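Local coordinates for protein importin subunit beta-1 (Saccharomyces cerevisiae, PDB 5OWU) that carries proteins into the nucleus by associating with importin alpha, the adaptor that recognises the classical nuclear localization signal of the cargo, at residues Gln747-Val750 against Leu751-Val754; Ile828-Ile831 against Lys832-Ser836; Leu839-Gln842 against Ala843-Asp846; Thr847-Trp850 against Ala851-Gln855. All coordinates share one frame; numbering follows the deposited sequence.

All four contacts are local, between side chains about one helical turn apart, in the C-terminal part of a chain built from HEAT repeats. Contact 1 comes first, on helix 741-764 of HEAT 17; contacts 2, 3 and 4 follow in HEAT 19. Contact 2 sits on helix 825-836, contact 3 at the loop that opens helix 842-860, and contact 4 further along it. Contact 2 touches both, its centre about 11 Å from that of contact 3 and 10 Å from that of contact 4; the centre of contact 1 lies 22 to 24 Å from theirs. Contacts 2 to 4 thus mark the two packed helices of one HEAT repeat, the unit stacked into the superhelical receptor.

Contact 1: Gln747-Val750 against Leu751-Val754; sequences QIKV and LEAV
Glu752 reaches back along helix 741-764 to Lys749. Its CB sits 3.5 Å from Ile748 O, and CG passes closer still to that carbonyl oxygen. CG lies anti to the carbonyl carbon (chi1 -72°) and the chain is extended beyond it, which carries the carboxylate back over the preceding turn. CD lies near both Ile748 O and Ile748 CG2. There the two oxygens divide: OE2 rests 3.8 Å from Ile748 CG2, a methyl group, while OE1 takes a salt-bridge hydrogen bond from Lys749 NZ at 3.1 Å. The ammonium comes in on the syn side of OE1, 28° out of the carboxylate plane. Lys749 folds at chi2 and chi4 to lie alongside Glu752, both pointing the same way.

On another side of the helix Leu751 brings CD1 to 4.0 Å from Gln747 CD, whose amide NE2 makes a weak hydrogen bond to Thr734 O. Branched and aliphatic residues suit this buried surface: Leu751 packs on Phe782 of helix 776-788, Val754 reaches the same phenylalanine, and the small Ala753 meets Pro700 and Leu703 of helix 698-713. Regular backbone bonds, such as Leu751 N to Gln747 O at 2.9 Å, hold the turn.

Chemically this describes an amphipathic helix of HEAT 17, with aliphatic groups turned to neighbouring helices and an i to i+3 ion pair, whose lysine is exposed, probably adding modest electrostatic stability.

Contact 2: Ile828-Ile831 against Lys832-Ser836; sequences IDYI and KRTRS
The ring of Tyr830 has Thr834 OG1 over one face, 3.6 Å above its plane, and Arg833 NH2 at its edge, 3.6 Å from Tyr830 CD1. Ring and guanidinium planes are 55° apart, so the two do not stack; Tyr830 CA lies over one face of the guanidinium, which also makes a cation-pi contact with Tyr793. A tyrosine suits this buried place because its ring packs on Ala802 and Ile806 while its hydroxyl hydrogen-bonds Ser799 OG.

Thr834 OG1 stays beside its own backbone N (chi1 -57°), from where it donates to Tyr830 O at 3.0 Å. Thr834 N donates to the same oxygen at 2.9 Å from the opposite face of the carbonyl plane, so two bonds grip one acceptor. Ser836 N and OG likewise both bond Lys832 O, OG at 2.8 Å, though from a different rotamer.

Lys832 lies alongside Ile828, its CD 3.3 Å from Ile828 CG2, tighter than usual van der Waals contact. Threonine and serine hydroxyls returned to the carbonyl one turn earlier are a familiar feature of alpha helices, here in helix 825-836 of HEAT 19, which packs on helix 842-860 of the same repeat and on helix 796-812 of HEAT 18.

Contact 3: Leu839-Gln842 against Ala843-Asp846; sequences LFSQ and ATKD
Lys845 N donates to Ser841 O at 3.2 Å, and a weaker capping bond joins Thr844 N to Ser841 OG at 3.4 Å; the latter is long but fairly straight, 166° at the hydrogen. Ser841 is therefore the N-cap of helix 842-860. Its hydroxyl sits between its own backbone N and carbonyl carbon (chi1 65°), a rotamer that turns OG toward Thr844 N, and serine is well suited to the place because its short side chain accepts there without bulk. Ser841 OG also approaches Thr844 OG1, 3.2 Å away. Both hydroxyls have their stronger partner in Asp796: Ser841 OG bonds to OD2 and Thr844 OG1 to OD1, with Arg800 NH1 as a further partner of the threonine.

Further out, Lys845 runs back over the start of the helix, its CG 3.2 Å from Ser841 O and its CD 3.9 Å from Phe840 O. The bend at chi3 turns its end toward Gln838 OE1, which hydrogen-bonds NZ.

Packing completes the junction. Thr844 CG2 lies 4.0 Å from Phe840 CB, approaching the ring obliquely, while the phenylalanine itself rests on Asp796 and Ser799 of helix 796-812. Threonine thus serves twice, with its hydroxyl in the polar network and its methyl against carbon.

The chemistry implies that a carboxylate held close to a helix N-terminus, near the positive end of the helix dipole, would probably be favoured electrostatically, and that Asp796 ties the beginning of helix 842-860 to helix 796-812.

Contact 4: Thr847-Trp850 against Ala851-Gln855; sequences TARW and AREQQ
The last long alpha helix of HEAT 19, helix 842-860, carries this contact on two of its flanks, with an i to i+4 CH-pi contact between Trp850 and Gln854 on one and an i to i+4 ion pair on the other. Gln854 CG stands 3.6 Å from the centroid of the six-membered ring of Trp850, only 8° off the ring normal, so that a methylene sits squarely over the face. The glutamine bends at chi2, which lays its amide across the far end of the ring, NE2 being 3.2 Å from Trp850 CZ3; amide and ring planes are 38° apart. A tryptophan fits here because its broad ring offers a face to the glutamine methylene while NE1 hydrogen-bonds Asp808 OD1, a residue of helix 796-812.

Alanine's single methyl suits a close approach between helices: Ala851 meets Val803 of helix 796-812 and Ala848 meets Arg835 of helix 825-836. The backbone bonds are regular, Glu853 N to Arg849 O measuring 2.9 Å.

On the more exposed flank Arg849 and Glu853 cross at about a right angle, guanidinium and carboxylate planes 81° apart. Their salt bridge is one of charge alone, because Glu853 OE2 lies well out of the guanidinium plane, 3.6 Å from Arg849 NE, with no N-H directed at it. The same oxygen comes nearer to carbon, with Glu853 OE2 3.3 Å from Arg849 CG.

Contact 1: Gln747-Val750 against Leu751-Val754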
ATOM      1  N   GLN A 747      -7.078   8.136  -6.139  1.00 49.59           N
ATOM      2  CA  GLN A 747      -7.269   9.490  -6.647  1.00 54.49           C
ATOM      3  C   GLN A 747      -6.007   9.993  -7.333  1.00 55.38           C
ATOM      4  O   GLN A 747      -6.082  10.675  -8.362  1.00 39.72           O
ATOM      5  CB  GLN A 747      -7.671  10.433  -5.516  1.00 49.25           C
ATOM      6  CG  GLN A 747      -8.086  11.816  -5.993  1.00 52.25           C
ATOM      7  CD  GLN A 747      -7.511  12.932  -5.139  1.00 59.54           C
ATOM      8  OE1 GLN A 747      -6.407  12.818  -4.608  1.00 66.69           O
ATOM      9  NE2 GLN A 747      -8.262  14.020  -5.004  1.00 66.41           N
ATOM     10  N   ILE A 748      -4.834   9.667  -6.777  1.00 45.11           N
ATOM     11  CA  ILE A 748      -3.583  10.049  -7.429  1.00 38.18           C
ATOM     12  C   ILE A 748      -3.483   9.398  -8.802  1.00 44.57           C
ATOM     13  O   ILE A 748      -3.022  10.019  -9.764  1.00 41.53           O
ATOM     14  CB  ILE A 748      -2.376   9.685  -6.544  1.00 50.26           C
ATOM     15  CG1 ILE A 748      -2.360  10.540  -5.271  1.00 46.35           C
ATOM     16  CG2 ILE A 748      -1.061   9.847  -7.315  1.00 46.21           C
ATOM     17  CD1 ILE A 748      -2.070  12.015  -5.494  1.00 46.03           C
ATOM     18  N   LYS A 749      -3.904   8.136  -8.920  1.00 41.99           N
ATOM     19  CA  LYS A 749      -3.873   7.492 -10.228  1.00 40.43           C
ATOM     20  C   LYS A 749      -4.776   8.225 -11.215  1.00 46.44           C
ATOM     21  O   LYS A 749      -4.385   8.476 -12.364  1.00 36.18           O
ATOM     22  CB  LYS A 749      -4.280   6.025 -10.102  1.00 45.94           C
ATOM     23  CG  LYS A 749      -3.199   5.141  -9.494  1.00 56.91           C
ATOM     24  CD  LYS A 749      -2.122   4.802 -10.516  1.00 60.04           C
ATOM     25  CE  LYS A 749      -0.811   4.400  -9.848  1.00 64.52           C
ATOM     26  NZ  LYS A 749      -0.103   5.575  -9.262  1.00 59.94           N
ATOM     27  N   VAL A 750      -5.981   8.597 -10.773  1.00 40.66           N
ATOM     28  CA  VAL A 750      -6.910   9.325 -11.636  1.00 41.69           C
ATOM     29  C   VAL A 750      -6.292  10.643 -12.089  1.00 38.20           C
ATOM     30  O   VAL A 750      -6.334  10.991 -13.275  1.00 33.33           O
ATOM     31  CB  VAL A 750      -8.252   9.541 -10.911  1.00 49.76           C
ATOM     32  CG1 VAL A 750      -9.226  10.352 -11.776  1.00 46.19           C
ATOM     33  CG2 VAL A 750      -8.876   8.199 -10.546  1.00 43.34           C
ATOM     34  N   LEU A 751      -5.695  11.393 -11.159  1.00 39.77           N
ATOM     35  CA  LEU A 751      -5.108  12.679 -11.526  1.00 36.78           C
ATOM     36  C   LEU A 751      -3.929  12.499 -12.479  1.00 31.23           C
ATOM     37  O   LEU A 751      -3.747  13.297 -13.409  1.00 33.06           O
ATOM     38  CB  LEU A 751      -4.682  13.443 -10.271  1.00 36.92           C
ATOM     39  CG  LEU A 751      -5.832  13.885  -9.357  1.00 46.75           C
ATOM     40  CD1 LEU A 751      -5.307  14.464  -8.048  1.00 47.03           C
ATOM     41  CD2 LEU A 751      -6.728  14.904 -10.058  1.00 34.44           C
ATOM     42  N   GLU A 752      -3.122  11.456 -12.273  1.00 32.93           N
ATOM     43  CA  GLU A 752      -2.031  11.177 -13.202  1.00 33.57           C
ATOM     44  C   GLU A 752      -2.567  10.901 -14.605  1.00 32.24           C
ATOM     45  O   GLU A 752      -1.983  11.347 -15.604  1.00 31.20           O
ATOM     46  CB  GLU A 752      -1.201   9.994 -12.696  1.00 33.33           C
ATOM     47  CG  GLU A 752      -0.353  10.323 -11.476  1.00 40.67           C
ATOM     48  CD  GLU A 752       0.357   9.119 -10.892  1.00 46.56           C
ATOM     49  OE1 GLU A 752      -0.076   7.975 -11.149  1.00 45.06           O
ATOM     50  OE2 GLU A 752       1.350   9.327 -10.164  1.00 40.56           O
ATOM     51  N   ALA A 753      -3.687  10.170 -14.698  1.00 32.44           N
ATOM     52  CA  ALA A 753      -4.296   9.912 -16.002  1.00 31.18           C
ATOM     53  C   ALA A 753      -4.830  11.192 -16.630  1.00 31.51           C
ATOM     54  O   ALA A 753      -4.751  11.371 -17.853  1.00 32.81           O
ATOM     55  CB  ALA A 753      -5.421   8.887 -15.875  1.00 31.99           C
ATOM     56  N   VAL A 754      -5.396  12.089 -15.819  1.00 28.57           N
ATOM     57  CA  VAL A 754      -5.844  13.367 -16.361  1.00 29.29           C
ATOM     58  C   VAL A 754      -4.654  14.125 -16.935  1.00 30.25           C
ATOM     59  O   VAL A 754      -4.734  14.709 -18.025  1.00 27.65           O
ATOM     60  CB  VAL A 754      -6.593  14.179 -15.285  1.00 30.33           C
ATOM     61  CG1 VAL A 754      -6.868  15.613 -15.756  1.00 33.66           C
ATOM     62  CG2 VAL A 754      -7.912  13.486 -14.934  1.00 31.16           C
TER

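Contact 2: Ile828-Ile831 against Lys832-Ser836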
ATOM      1  N   ILE A 828       4.594  30.776 -10.687  1.00 49.59           N
ATOM      2  CA  ILE A 828       6.008  31.148 -10.626  1.00 51.22           C
ATOM      3  C   ILE A 828       6.748  30.258  -9.632  1.00 53.32           C
ATOM      4  O   ILE A 828       7.795  29.672  -9.944  1.00 49.25           O
ATOM      5  CB  ILE A 828       6.143  32.639 -10.263  1.00 51.10           C
ATOM      6  CG1 ILE A 828       5.567  33.515 -11.385  1.00 60.32           C
ATOM      7  CG2 ILE A 828       7.601  33.006  -9.978  1.00 59.37           C
ATOM      8  CD1 ILE A 828       5.043  34.871 -10.918  1.00 60.06           C
ATOM      9  N   ASP A 829       6.209  30.145  -8.416  1.00 53.11           N
ATOM     10  CA  ASP A 829       6.848  29.336  -7.384  1.00 51.19           C
ATOM     11  C   ASP A 829       6.991  27.885  -7.824  1.00 51.19           C
ATOM     12  O   ASP A 829       8.019  27.252  -7.562  1.00 41.85           O
ATOM     13  CB  ASP A 829       6.048  29.423  -6.085  1.00 56.23           C
ATOM     14  CG  ASP A 829       6.045  30.822  -5.492  1.00 67.04           C
ATOM     15  OD1 ASP A 829       6.884  31.649  -5.909  1.00 66.98           O
ATOM     16  OD2 ASP A 829       5.208  31.092  -4.603  1.00 69.48           O
ATOM     17  N   TYR A 830       5.970  27.335  -8.488  1.00 39.66           N
ATOM     18  CA  TYR A 830       6.047  25.948  -8.938  1.00 46.07           C
ATOM     19  C   TYR A 830       7.129  25.772  -9.997  1.00 41.82           C
ATOM     20  O   TYR A 830       7.924  24.824  -9.935  1.00 48.11           O
ATOM     21  CB  TYR A 830       4.690  25.499  -9.480  1.00 44.61           C
ATOM     22  CG  TYR A 830       4.680  24.066  -9.957  1.00 38.20           C
ATOM     23  CD1 TYR A 830       5.056  23.034  -9.110  1.00 49.12           C
ATOM     24  CD2 TYR A 830       4.283  23.742 -11.249  1.00 38.99           C
ATOM     25  CE1 TYR A 830       5.049  21.726  -9.533  1.00 43.85           C
ATOM     26  CE2 TYR A 830       4.272  22.435 -11.683  1.00 36.83           C
ATOM     27  CZ  TYR A 830       4.653  21.431 -10.819  1.00 43.62           C
ATOM     28  OH  TYR A 830       4.645  20.126 -11.236  1.00 39.11           O
ATOM     29  N   ILE A 831       7.174  26.678 -10.974  1.00 35.45           N
ATOM     30  CA  ILE A 831       8.237  26.645 -11.972  1.00 41.93           C
ATOM     31  C   ILE A 831       9.597  26.660 -11.290  1.00 53.69           C
ATOM     32  O   ILE A 831      10.508  25.918 -11.675  1.00 44.28           O
ATOM     33  CB  ILE A 831       8.083  27.822 -12.954  1.00 47.27           C
ATOM     34  CG1 ILE A 831       6.797  27.654 -13.773  1.00 37.68           C
ATOM     35  CG2 ILE A 831       9.301  27.920 -13.875  1.00 47.75           C
ATOM     36  CD1 ILE A 831       6.458  28.837 -14.668  1.00 42.80           C
ATOM     37  N   LYS A 832       9.753  27.493 -10.261  1.00 52.88           N
ATOM     38  CA  LYS A 832      11.060  27.632  -9.623  1.00 54.33           C
ATOM     39  C   LYS A 832      11.423  26.395  -8.806  1.00 52.56           C
ATOM     40  O   LYS A 832      12.574  25.945  -8.836  1.00 47.06           O
ATOM     41  CB  LYS A 832      11.074  28.893  -8.762  1.00 56.49           C
ATOM     42  CG  LYS A 832      11.260  30.159  -9.597  1.00 63.62           C
ATOM     43  CD  LYS A 832      10.363  31.314  -9.169  1.00 75.97           C
ATOM     44  CE  LYS A 832      11.049  32.226  -8.162  1.00 73.42           C
ATOM     45  NZ  LYS A 832      10.311  33.509  -7.996  1.00 81.04           N
ATOM     46  N   ARG A 833      10.459  25.823  -8.077  1.00 47.82           N
ATOM     47  CA  ARG A 833      10.723  24.587  -7.349  1.00 58.84           C
ATOM     48  C   ARG A 833      11.103  23.463  -8.302  1.00 58.29           C
ATOM     49  O   ARG A 833      11.995  22.660  -8.003  1.00 55.07           O
ATOM     50  CB  ARG A 833       9.504  24.178  -6.521  1.00 60.97           C
ATOM     51  CG  ARG A 833       9.084  25.181  -5.461  1.00 67.15           C
ATOM     52  CD  ARG A 833       8.299  24.518  -4.334  1.00 73.89           C
ATOM     53  NE  ARG A 833       7.334  23.530  -4.818  1.00 71.36           N
ATOM     54  CZ  ARG A 833       6.065  23.789  -5.126  1.00 77.12           C
ATOM     55  NH1 ARG A 833       5.574  25.018  -5.016  1.00 73.78           N
ATOM     56  NH2 ARG A 833       5.278  22.808  -5.555  1.00 79.26           N
ATOM     57  N   THR A 834      10.426  23.381  -9.449  1.00 58.37           N
ATOM     58  CA  THR A 834      10.736  22.329 -10.411  1.00 61.17           C
ATOM     59  C   THR A 834      12.085  22.568 -11.077  1.00 50.62           C
ATOM     60  O   THR A 834      12.802  21.613 -11.389  1.00 52.88           O
ATOM     61  CB  THR A 834       9.630  22.239 -11.464  1.00 49.40           C
ATOM     62  OG1 THR A 834       8.370  22.007 -10.820  1.00 50.77           O
ATOM     63  CG2 THR A 834       9.904  21.106 -12.439  1.00 51.87           C
ATOM     64  N   ARG A 835      12.443  23.831 -11.294  1.00 49.27           N
ATOM     65  CA  ARG A 835      13.705  24.171 -11.938  1.00 57.26           C
ATOM     66  C   ARG A 835      14.891  23.996 -10.996  1.00 69.83           C
ATOM     67  O   ARG A 835      16.007  23.738 -11.459  1.00 66.90           O
ATOM     68  CB  ARG A 835      13.636  25.614 -12.451  1.00 57.84           C
ATOM     69  CG  ARG A 835      14.938  26.193 -12.977  1.00 66.86           C
ATOM     70  CD  ARG A 835      15.469  25.421 -14.170  1.00 70.58           C
ATOM     71  NE  ARG A 835      16.696  26.021 -14.685  1.00 77.03           N
ATOM     72  CZ  ARG A 835      17.502  25.447 -15.573  1.00 80.66           C
ATOM     73  NH1 ARG A 835      17.222  24.244 -16.055  1.00 76.64           N
ATOM     74  NH2 ARG A 835      18.598  26.077 -15.975  1.00 76.60           N
ATOM     75  N   SER A 836      14.672  24.108  -9.686  1.00 68.88           N
ATOM     76  CA  SER A 836      15.756  24.113  -8.710  1.00 65.12           C
ATOM     77  C   SER A 836      15.910  22.793  -7.961  1.00 69.11           C
ATOM     78  O   SER A 836      17.039  22.394  -7.659  1.00 75.90           O
ATOM     79  CB  SER A 836      15.539  25.241  -7.698  1.00 60.89           C
ATOM     80  OG  SER A 836      14.409  24.983  -6.889  1.00 61.58           O
TER

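Contact 3: Leu839-Gln842 against Ala843-Asp846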
ATOM      1  N   LEU A 839      16.672  16.683  -6.759  1.00 74.35           N
ATOM      2  CA  LEU A 839      16.232  15.318  -7.014  1.00 83.11           C
ATOM      3  C   LEU A 839      15.434  15.204  -8.308  1.00 83.18           C
ATOM      4  O   LEU A 839      15.222  14.086  -8.790  1.00 76.18           O
ATOM      5  CB  LEU A 839      15.405  14.794  -5.841  1.00 88.52           C
ATOM      6  CG  LEU A 839      16.211  14.582  -4.558  1.00 91.05           C
ATOM      7  CD1 LEU A 839      15.763  15.559  -3.488  1.00 95.50           C
ATOM      8  CD2 LEU A 839      16.097  13.145  -4.067  1.00 89.07           C
ATOM      9  N   PHE A 840      14.987  16.325  -8.872  1.00 72.95           N
ATOM     10  CA  PHE A 840      14.429  16.316 -10.215  1.00 70.08           C
ATOM     11  C   PHE A 840      15.539  16.116 -11.237  1.00 69.42           C
ATOM     12  O   PHE A 840      16.632  16.673 -11.107  1.00 75.75           O
ATOM     13  CB  PHE A 840      13.692  17.626 -10.501  1.00 65.75           C
ATOM     14  CG  PHE A 840      12.446  17.813  -9.688  1.00 54.80           C
ATOM     15  CD1 PHE A 840      11.521  16.790  -9.570  1.00 52.44           C
ATOM     16  CD2 PHE A 840      12.204  19.009  -9.034  1.00 64.00           C
ATOM     17  CE1 PHE A 840      10.372  16.957  -8.822  1.00 50.51           C
ATOM     18  CE2 PHE A 840      11.059  19.182  -8.279  1.00 64.64           C
ATOM     19  CZ  PHE A 840      10.141  18.153  -8.173  1.00 61.95           C
ATOM     20  N   SER A 841      15.252  15.315 -12.258  1.00 58.19           N
ATOM     21  CA  SER A 841      16.223  15.060 -13.306  1.00 58.59           C
ATOM     22  C   SER A 841      16.530  16.346 -14.068  1.00 62.48           C
ATOM     23  O   SER A 841      15.901  17.388 -13.875  1.00 61.58           O
ATOM     24  CB  SER A 841      15.703  13.993 -14.265  1.00 61.14           C
ATOM     25  OG  SER A 841      14.559  14.460 -14.959  1.00 58.35           O
ATOM     26  N   GLN A 842      17.515  16.258 -14.964  1.00 76.21           N
ATOM     27  CA  GLN A 842      17.895  17.421 -15.751  1.00 72.47           C
ATOM     28  C   GLN A 842      16.905  17.692 -16.873  1.00 70.88           C
ATOM     29  O   GLN A 842      16.752  18.844 -17.286  1.00 65.78           O
ATOM     30  CB  GLN A 842      19.300  17.241 -16.329  1.00 80.64           C
ATOM     31  CG  GLN A 842      19.988  18.556 -16.675  1.00 80.43           C
ATOM     32  CD  GLN A 842      20.344  19.373 -15.442  1.00 85.93           C
ATOM     33  OE1 GLN A 842      20.600  18.820 -14.372  1.00 91.59           O
ATOM     34  NE2 GLN A 842      20.357  20.693 -15.588  1.00 87.10           N
ATOM     35  N   ALA A 843      16.235  16.658 -17.386  1.00 56.61           N
ATOM     36  CA  ALA A 843      15.182  16.893 -18.368  1.00 63.98           C
ATOM     37  C   ALA A 843      14.047  17.701 -17.752  1.00 54.56           C
ATOM     38  O   ALA A 843      13.523  18.632 -18.376  1.00 56.13           O
ATOM     39  CB  ALA A 843      14.664  15.564 -18.919  1.00 60.35           C
ATOM     40  N   THR A 844      13.670  17.366 -16.515  1.00 57.73           N
ATOM     41  CA  THR A 844      12.653  18.135 -15.805  1.00 62.05           C
ATOM     42  C   THR A 844      13.079  19.586 -15.629  1.00 60.52           C
ATOM     43  O   THR A 844      12.275  20.505 -15.817  1.00 47.63           O
ATOM     44  CB  THR A 844      12.376  17.489 -14.448  1.00 54.86           C
ATOM     45  OG1 THR A 844      11.884  16.160 -14.646  1.00 50.28           O
ATOM     46  CG2 THR A 844      11.352  18.285 -13.648  1.00 57.64           C
ATOM     47  N   LYS A 845      14.342  19.817 -15.271  1.00 55.55           N
ATOM     48  CA  LYS A 845      14.800  21.186 -15.055  1.00 56.16           C
ATOM     49  C   LYS A 845      14.872  21.953 -16.368  1.00 50.85           C
ATOM     50  O   LYS A 845      14.587  23.155 -16.406  1.00 48.99           O
ATOM     51  CB  LYS A 845      16.153  21.172 -14.341  1.00 65.69           C
ATOM     52  CG  LYS A 845      16.094  20.500 -12.972  1.00 67.60           C
ATOM     53  CD  LYS A 845      17.474  20.277 -12.369  1.00 79.39           C
ATOM     54  CE  LYS A 845      17.724  21.218 -11.205  1.00 77.19           C
ATOM     55  NZ  LYS A 845      19.017  20.943 -10.527  1.00 90.56           N
ATOM     56  N   ASP A 846      15.238  21.275 -17.457  1.00 54.94           N
ATOM     57  CA  ASP A 846      15.196  21.901 -18.774  1.00 59.66           C
ATOM     58  C   ASP A 846      13.773  22.321 -19.124  1.00 56.66           C
ATOM     59  O   ASP A 846      13.533  23.449 -19.580  1.00 52.87           O
ATOM     60  CB  ASP A 846      15.741  20.939 -19.834  1.00 63.90           C
ATOM     61  CG  ASP A 846      17.182  20.521 -19.570  1.00 77.46           C
ATOM     62  OD1 ASP A 846      17.926  21.290 -18.922  1.00 71.99           O
ATOM     63  OD2 ASP A 846      17.568  19.420 -20.018  1.00 69.09           O
TER

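Contact 4: Thr847-Trp850 against Ala851-Gln855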
ATOM      1  N   THR A 847      12.813  21.417 -18.919  1.00 52.62           N
ATOM      2  CA  THR A 847      11.417  21.754 -19.174  1.00 46.06           C
ATOM      3  C   THR A 847      10.982  22.939 -18.321  1.00 47.70           C
ATOM      4  O   THR A 847      10.279  23.833 -18.803  1.00 49.19           O
ATOM      5  CB  THR A 847      10.524  20.542 -18.907  1.00 44.30           C
ATOM      6  OG1 THR A 847      11.007  19.410 -19.647  1.00 49.73           O
ATOM      7  CG2 THR A 847       9.083  20.829 -19.325  1.00 39.87           C
ATOM      8  N   ALA A 848      11.402  22.971 -17.052  1.00 49.86           N
ATOM      9  CA  ALA A 848      11.058  24.096 -16.186  1.00 52.06           C
ATOM     10  C   ALA A 848      11.659  25.395 -16.707  1.00 53.41           C
ATOM     11  O   ALA A 848      11.047  26.461 -16.588  1.00 44.49           O
ATOM     12  CB  ALA A 848      11.526  23.829 -14.756  1.00 55.56           C
ATOM     13  N   ARG A 849      12.861  25.327 -17.281  1.00 66.56           N
ATOM     14  CA  ARG A 849      13.453  26.511 -17.897  1.00 65.95           C
ATOM     15  C   ARG A 849      12.597  26.996 -19.059  1.00 60.99           C
ATOM     16  O   ARG A 849      12.270  28.186 -19.148  1.00 50.32           O
ATOM     17  CB  ARG A 849      14.880  26.201 -18.358  1.00 74.66           C
ATOM     18  CG  ARG A 849      15.544  27.273 -19.226  1.00 84.92           C
ATOM     19  CD  ARG A 849      15.810  28.563 -18.463  1.00 97.46           C
ATOM     20  NE  ARG A 849      16.902  29.324 -19.068  1.00111.30           N
ATOM     21  CZ  ARG A 849      17.420  30.440 -18.559  1.00114.79           C
ATOM     22  NH1 ARG A 849      16.949  30.944 -17.426  1.00113.23           N
ATOM     23  NH2 ARG A 849      18.416  31.053 -19.186  1.00112.12           N
ATOM     24  N   TRP A 850      12.222  26.084 -19.963  1.00 48.92           N
ATOM     25  CA  TRP A 850      11.317  26.441 -21.054  1.00 49.97           C
ATOM     26  C   TRP A 850      10.054  27.111 -20.517  1.00 45.78           C
ATOM     27  O   TRP A 850       9.630  28.170 -21.006  1.00 53.27           O
ATOM     28  CB  TRP A 850      10.994  25.183 -21.866  1.00 49.91           C
ATOM     29  CG  TRP A 850       9.746  25.234 -22.713  1.00 54.53           C
ATOM     30  CD1 TRP A 850       8.586  24.540 -22.500  1.00 44.24           C
ATOM     31  CD2 TRP A 850       9.541  25.995 -23.911  1.00 52.95           C
ATOM     32  NE1 TRP A 850       7.671  24.831 -23.485  1.00 47.32           N
ATOM     33  CE2 TRP A 850       8.231  25.720 -24.364  1.00 57.23           C
ATOM     34  CE3 TRP A 850      10.334  26.885 -24.644  1.00 59.25           C
ATOM     35  CZ2 TRP A 850       7.697  26.305 -25.513  1.00 48.29           C
ATOM     36  CZ3 TRP A 850       9.801  27.464 -25.785  1.00 49.79           C
ATOM     37  CH2 TRP A 850       8.496  27.173 -26.206  1.00 55.80           C
ATOM     38  N   ALA A 851       9.460  26.522 -19.476  1.00 46.78           N
ATOM     39  CA  ALA A 851       8.246  27.081 -18.887  1.00 52.15           C
ATOM     40  C   ALA A 851       8.487  28.474 -18.322  1.00 48.13           C
ATOM     41  O   ALA A 851       7.610  29.342 -18.400  1.00 45.42           O
ATOM     42  CB  ALA A 851       7.725  26.155 -17.791  1.00 45.91           C
ATOM     43  N   ARG A 852       9.660  28.701 -17.725  1.00 52.39           N
ATOM     44  CA  ARG A 852       9.975  30.011 -17.162  1.00 49.92           C
ATOM     45  C   ARG A 852      10.109  31.056 -18.261  1.00 43.97           C
ATOM     46  O   ARG A 852       9.559  32.160 -18.159  1.00 45.47           O
ATOM     47  CB  ARG A 852      11.262  29.922 -16.336  1.00 54.95           C
ATOM     48  CG  ARG A 852      11.660  31.211 -15.636  1.00 55.21           C
ATOM     49  CD  ARG A 852      10.538  31.729 -14.760  1.00 61.46           C
ATOM     50  NE  ARG A 852      10.991  32.758 -13.832  1.00 78.30           N
ATOM     51  CZ  ARG A 852      10.179  33.465 -13.053  1.00 82.15           C
ATOM     52  NH1 ARG A 852       8.869  33.262 -13.096  1.00 72.08           N
ATOM     53  NH2 ARG A 852      10.676  34.380 -12.234  1.00 83.02           N
ATOM     54  N   GLU A 853      10.837  30.718 -19.329  1.00 54.08           N
ATOM     55  CA  GLU A 853      10.921  31.608 -20.482  1.00 58.38           C
ATOM     56  C   GLU A 853       9.529  31.994 -20.969  1.00 51.95           C
ATOM     57  O   GLU A 853       9.210  33.182 -21.110  1.00 46.73           O
ATOM     58  CB  GLU A 853      11.710  30.934 -21.605  1.00 61.43           C
ATOM     59  CG  GLU A 853      13.137  30.565 -21.234  1.00 76.87           C
ATOM     60  CD  GLU A 853      13.783  29.652 -22.258  1.00 87.24           C
ATOM     61  OE1 GLU A 853      13.287  29.593 -23.403  1.00 90.26           O
ATOM     62  OE2 GLU A 853      14.783  28.986 -21.913  1.00 90.51           O
ATOM     63  N   GLN A 854       8.675  30.996 -21.212  1.00 48.71           N
ATOM     64  CA  GLN A 854       7.363  31.297 -21.780  1.00 54.65           C
ATOM     65  C   GLN A 854       6.495  32.085 -20.804  1.00 50.85           C
ATOM     66  O   GLN A 854       5.756  32.985 -21.215  1.00 50.30           O
ATOM     67  CB  GLN A 854       6.670  30.006 -22.208  1.00 45.31           C
ATOM     68  CG  GLN A 854       7.332  29.338 -23.395  1.00 44.22           C
ATOM     69  CD  GLN A 854       7.395  30.256 -24.603  1.00 49.41           C
ATOM     70  OE1 GLN A 854       6.418  30.926 -24.939  1.00 54.73           O
ATOM     71  NE2 GLN A 854       8.555  30.311 -25.242  1.00 56.69           N
ATOM     72  N   GLN A 855       6.569  31.766 -19.513  1.00 49.15           N
ATOM     73  CA  GLN A 855       5.790  32.491 -18.516  1.00 55.55           C
ATOM     74  C   GLN A 855       6.189  33.964 -18.470  1.00 55.06           C
ATOM     75  O   GLN A 855       5.331  34.857 -18.495  1.00 51.71           O
ATOM     76  CB  GLN A 855       5.975  31.833 -17.146  1.00 51.47           C
ATOM     77  CG  GLN A 855       5.309  32.572 -15.991  1.00 58.76           C
ATOM     78  CD  GLN A 855       6.282  33.423 -15.189  1.00 58.12           C
ATOM     79  OE1 GLN A 855       7.441  33.053 -14.999  1.00 53.00           O
ATOM     80  NE2 GLN A 855       5.811  34.566 -14.715  1.00 45.07           N
TER